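Local structure of glycosyl hydrolases family 31 family protein (6DRU) at residues A223-L231 and R615-K623. The protein catalyses the hydrolytic release of alpha-xylose from the non-reducing terminal glucose of xyloglucan oligosaccharides, as a member of glycoside hydrolase family 31. Sequence-based numbering, arbitrary orientation.
Sequences AQPGDYDTL and RPLYMDFEK
Tyr228 and Tyr618 meet as a T-shaped (edge-to-face) pair where the N-capped start of helix 228-239, which follows the last strand of the N-terminal beta domain, packs against the C-terminal domain of this family 31 hydrolase. It is a worked example of an interdomain seam that combines aromatic packing with ion pairing. The edge of Tyr618 points at one face of Tyr228, Tyr618 CD1 lying over the centre of the Tyr228 ring, with centroids 4.8 Å apart and planes at 61°. Tyr618 has its CG wedged between backbone N and carbonyl carbon (chi1 59°), which turns the ring toward this partner; Tyr150 stacks on it too. Met619 CG adds an apolar contact, 3.7 Å from Tyr228 CB. Nearby, the aliphatic chain of Lys623 runs past the Gly226 carbonyl, Lys623 CD lying 3.8 Å from Gly226 O.

Among the polar contacts, Tyr228 OH donates to Glu622 OE2 (2.7 Å), arriving on the syn side but 35° out of the carboxylate plane. The phenol is thus met twice, over a face by Tyr618 and at its hydroxyl by Glu622.

Charge pairing makes up the rest. Arg615 grips Asp620 side-on through NE and NH2, which probably fixes the guanidinium's rotation, while Met619 CE sits over one of its faces. Across the seam, Arg615 NH2 donates to Asp229 OD1 (2.6 Å) in a salt bridge, the oxygen lying close to the guanidinium plane and using its syn lone pair.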
loop_
_atom_site.group_PDB
_atom_site.type_symbol
_atom_site.label_atom_id
_atom_site.label_comp_id
_atom_site.label_asym_id
_atom_site.label_seq_id
_atom_site.Cartn_x
_atom_site.Cartn_y
_atom_site.Cartn_z
ATOM N N ALA A 223 -15.362 34.766 -17.257
ATOM C CA ALA A 223 -15.384 35.778 -18.303
ATOM C C ALA A 223 -16.768 35.798 -18.934
ATOM O O ALA A 223 -17.511 34.814 -18.878
ATOM C CB ALA A 223 -14.312 35.523 -19.368
ATOM N N GLN A 224 -17.108 36.933 -19.541
ATOM C CA GLN A 224 -18.409 37.062 -20.181
ATOM C C GLN A 224 -18.511 36.096 -21.361
ATOM O O GLN A 224 -17.515 35.847 -22.045
ATOM C CB GLN A 224 -18.639 38.497 -20.650
ATOM C CG GLN A 224 -18.670 39.517 -19.521
ATOM C CD GLN A 224 -19.785 39.249 -18.528
ATOM O OE1 GLN A 224 -20.841 38.731 -18.890
ATOM N NE2 GLN A 224 -19.553 39.599 -17.269
ATOM N N PRO A 225 -19.695 35.534 -21.618
ATOM C CA PRO A 225 -19.802 34.460 -22.612
ATOM C C PRO A 225 -19.414 34.928 -24.007
ATOM O O PRO A 225 -19.595 36.093 -24.373
ATOM C CB PRO A 225 -21.279 34.055 -22.544
ATOM C CG PRO A 225 -21.972 35.221 -21.933
ATOM C CD PRO A 225 -20.991 35.839 -20.989
ATOM N N GLY A 226 -18.867 33.995 -24.787
ATOM C CA GLY A 226 -18.329 34.293 -26.096
ATOM C C GLY A 226 -16.982 34.982 -26.092
ATOM O O GLY A 226 -16.348 35.073 -27.152
ATOM N N ASP A 227 -16.516 35.452 -24.940
ATOM C CA ASP A 227 -15.291 36.243 -24.854
ATOM C C ASP A 227 -14.139 35.347 -24.395
ATOM O O ASP A 227 -13.670 35.399 -23.256
ATOM C CB ASP A 227 -15.507 37.433 -23.919
ATOM C CG ASP A 227 -14.362 38.421 -23.950
ATOM O OD1 ASP A 227 -13.201 37.991 -24.111
ATOM O OD2 ASP A 227 -14.629 39.634 -23.810
ATOM N N TYR A 228 -13.682 34.510 -25.329
ATOM C CA TYR A 228 -12.611 33.564 -25.035
ATOM C C TYR A 228 -11.237 34.215 -25.012
ATOM O O TYR A 228 -10.326 33.681 -24.370
ATOM C CB TYR A 228 -12.618 32.426 -26.058
ATOM C CG TYR A 228 -13.859 31.570 -26.001
ATOM C CD1 TYR A 228 -14.965 31.858 -26.792
ATOM C CD2 TYR A 228 -13.931 30.476 -25.148
ATOM C CE1 TYR A 228 -16.105 31.078 -26.737
ATOM C CE2 TYR A 228 -15.065 29.691 -25.087
ATOM C CZ TYR A 228 -16.150 29.997 -25.883
ATOM O OH TYR A 228 -17.282 29.217 -25.826
ATOM N N ASP A 229 -11.066 35.347 -25.697
ATOM C CA ASP A 229 -9.781 36.035 -25.668
ATOM C C ASP A 229 -9.445 36.518 -24.265
ATOM O O ASP A 229 -8.268 36.572 -23.890
ATOM C CB ASP A 229 -9.787 37.203 -26.654
ATOM C CG ASP A 229 -9.801 36.744 -28.099
ATOM O OD1 ASP A 229 -9.177 35.701 -28.394
ATOM O OD2 ASP A 229 -10.435 37.419 -28.937
ATOM N N THR A 230 -10.463 36.867 -23.475
ATOM C CA THR A 230 -10.221 37.267 -22.095
ATOM C C THR A 230 -9.847 36.067 -21.235
ATOM O O THR A 230 -8.956 36.162 -20.383
ATOM C CB THR A 230 -11.449 37.974 -21.525
ATOM O OG1 THR A 230 -11.719 39.153 -22.294
ATOM C CG2 THR A 230 -11.214 38.370 -20.076
ATOM N N LEU A 231 -10.519 34.930 -21.441
ATOM C CA LEU A 231 -10.163 33.714 -20.716
ATOM C C LEU A 231 -8.693 33.365 -20.920
ATOM O O LEU A 231 -7.975 33.064 -19.959
ATOM C CB LEU A 231 -11.059 32.556 -21.157
ATOM C CG LEU A 231 -12.479 32.529 -20.596
ATOM C CD1 LEU A 231 -13.256 31.358 -21.174
ATOM C CD2 LEU A 231 -12.444 32.446 -19.078
ATOM N N ARG A 615 -6.274 29.739 -34.086
ATOM C CA ARG A 615 -7.475 30.052 -33.324
ATOM C C ARG A 615 -8.643 29.182 -33.761
ATOM O O ARG A 615 -9.058 29.254 -34.930
ATOM C CB ARG A 615 -7.823 31.534 -33.495
ATOM C CG ARG A 615 -6.694 32.474 -33.099
ATOM C CD ARG A 615 -6.984 33.917 -33.485
ATOM N NE ARG A 615 -8.151 34.457 -32.794
ATOM C CZ ARG A 615 -8.148 34.874 -31.533
ATOM N NH1 ARG A 615 -7.036 34.814 -30.813
ATOM N NH2 ARG A 615 -9.260 35.351 -30.990
ATOM N N PRO A 616 -9.200 28.356 -32.878
ATOM C CA PRO A 616 -10.451 27.668 -33.207
ATOM C C PRO A 616 -11.567 28.672 -33.453
ATOM O O PRO A 616 -11.559 29.785 -32.924
ATOM C CB PRO A 616 -10.723 26.808 -31.968
ATOM C CG PRO A 616 -9.905 27.428 -30.878
ATOM C CD PRO A 616 -8.691 27.976 -31.551
ATOM N N LEU A 617 -12.539 28.259 -34.269
ATOM C CA LEU A 617 -13.531 29.195 -34.789
ATOM C C LEU A 617 -14.433 29.778 -33.708
ATOM O O LEU A 617 -15.016 30.845 -33.924
ATOM C CB LEU A 617 -14.388 28.516 -35.860
ATOM C CG LEU A 617 -13.645 28.092 -37.128
ATOM C CD1 LEU A 617 -14.608 27.513 -38.152
ATOM C CD2 LEU A 617 -12.870 29.264 -37.715
ATOM N N TYR A 618 -14.564 29.120 -32.554
ATOM C CA TYR A 618 -15.435 29.657 -31.515
ATOM C C TYR A 618 -14.863 30.912 -30.870
ATOM O O TYR A 618 -15.619 31.688 -30.276
ATOM C CB TYR A 618 -15.718 28.597 -30.444
ATOM C CG TYR A 618 -14.497 28.041 -29.739
ATOM C CD1 TYR A 618 -13.846 28.769 -28.749
ATOM C CD2 TYR A 618 -14.010 26.777 -30.046
ATOM C CE1 TYR A 618 -12.738 28.263 -28.099
ATOM C CE2 TYR A 618 -12.903 26.261 -29.398
ATOM C CZ TYR A 618 -12.270 27.010 -28.427
ATOM O OH TYR A 618 -11.166 26.506 -27.779
ATOM N N MET A 619 -13.553 31.137 -30.978
ATOM C CA MET A 619 -12.957 32.286 -30.309
ATOM C C MET A 619 -13.274 33.592 -31.023
ATOM O O MET A 619 -13.265 34.656 -30.394
ATOM C CB MET A 619 -11.445 32.102 -30.195
ATOM C CG MET A 619 -11.036 31.093 -29.142
ATOM S SD MET A 619 -9.355 31.364 -28.563
ATOM C CE MET A 619 -8.492 31.239 -30.108
ATOM N N ASP A 620 -13.548 33.539 -32.327
ATOM C CA ASP A 620 -13.796 34.746 -33.103
ATOM C C ASP A 620 -15.214 34.870 -33.640
ATOM O O ASP A 620 -15.625 35.983 -33.984
ATOM C CB ASP A 620 -12.821 34.827 -34.289
ATOM C CG ASP A 620 -11.449 35.334 -33.884
ATOM O OD1 ASP A 620 -11.372 36.191 -32.977
ATOM O OD2 ASP A 620 -10.448 34.883 -34.482
ATOM N N PHE A 621 -15.979 33.775 -33.712
ATOM C CA PHE A 621 -17.283 33.824 -34.362
ATOM C C PHE A 621 -18.378 33.120 -33.567
ATOM O O PHE A 621 -19.426 32.796 -34.134
ATOM C CB PHE A 621 -17.211 33.226 -35.773
ATOM C CG PHE A 621 -16.068 33.745 -36.602
ATOM C CD1 PHE A 621 -16.081 35.039 -37.094
ATOM C CD2 PHE A 621 -14.989 32.930 -36.907
ATOM C CE1 PHE A 621 -15.032 35.518 -37.861
ATOM C CE2 PHE A 621 -13.937 33.404 -37.677
ATOM C CZ PHE A 621 -13.960 34.700 -38.153
ATOM N N GLU A 622 -18.172 32.862 -32.273
ATOM C CA GLU A 622 -19.282 32.341 -31.477
ATOM C C GLU A 622 -20.292 33.437 -31.171
ATOM O O GLU A 622 -21.504 33.211 -31.245
ATOM C CB GLU A 622 -18.786 31.713 -30.176
ATOM C CG GLU A 622 -19.858 30.866 -29.499
ATOM C CD GLU A 622 -19.560 30.569 -28.045
ATOM O OE1 GLU A 622 -19.665 31.498 -27.216
ATOM O OE2 GLU A 622 -19.232 29.406 -27.729
ATOM N N LYS A 623 -19.807 34.631 -30.816
ATOM C CA LYS A 623 -20.701 35.768 -30.626
ATOM C C LYS A 623 -21.488 36.066 -31.895
ATOM O O LYS A 623 -22.658 36.460 -31.831
ATOM C CB LYS A 623 -19.899 37.002 -30.211
ATOM C CG LYS A 623 -19.390 36.991 -28.782
ATOM C CD LYS A 623 -18.299 38.039 -28.599
ATOM C CE LYS A 623 -18.232 38.546 -27.166
ATOM N NZ LYS A 623 -17.156 39.564 -26.997
#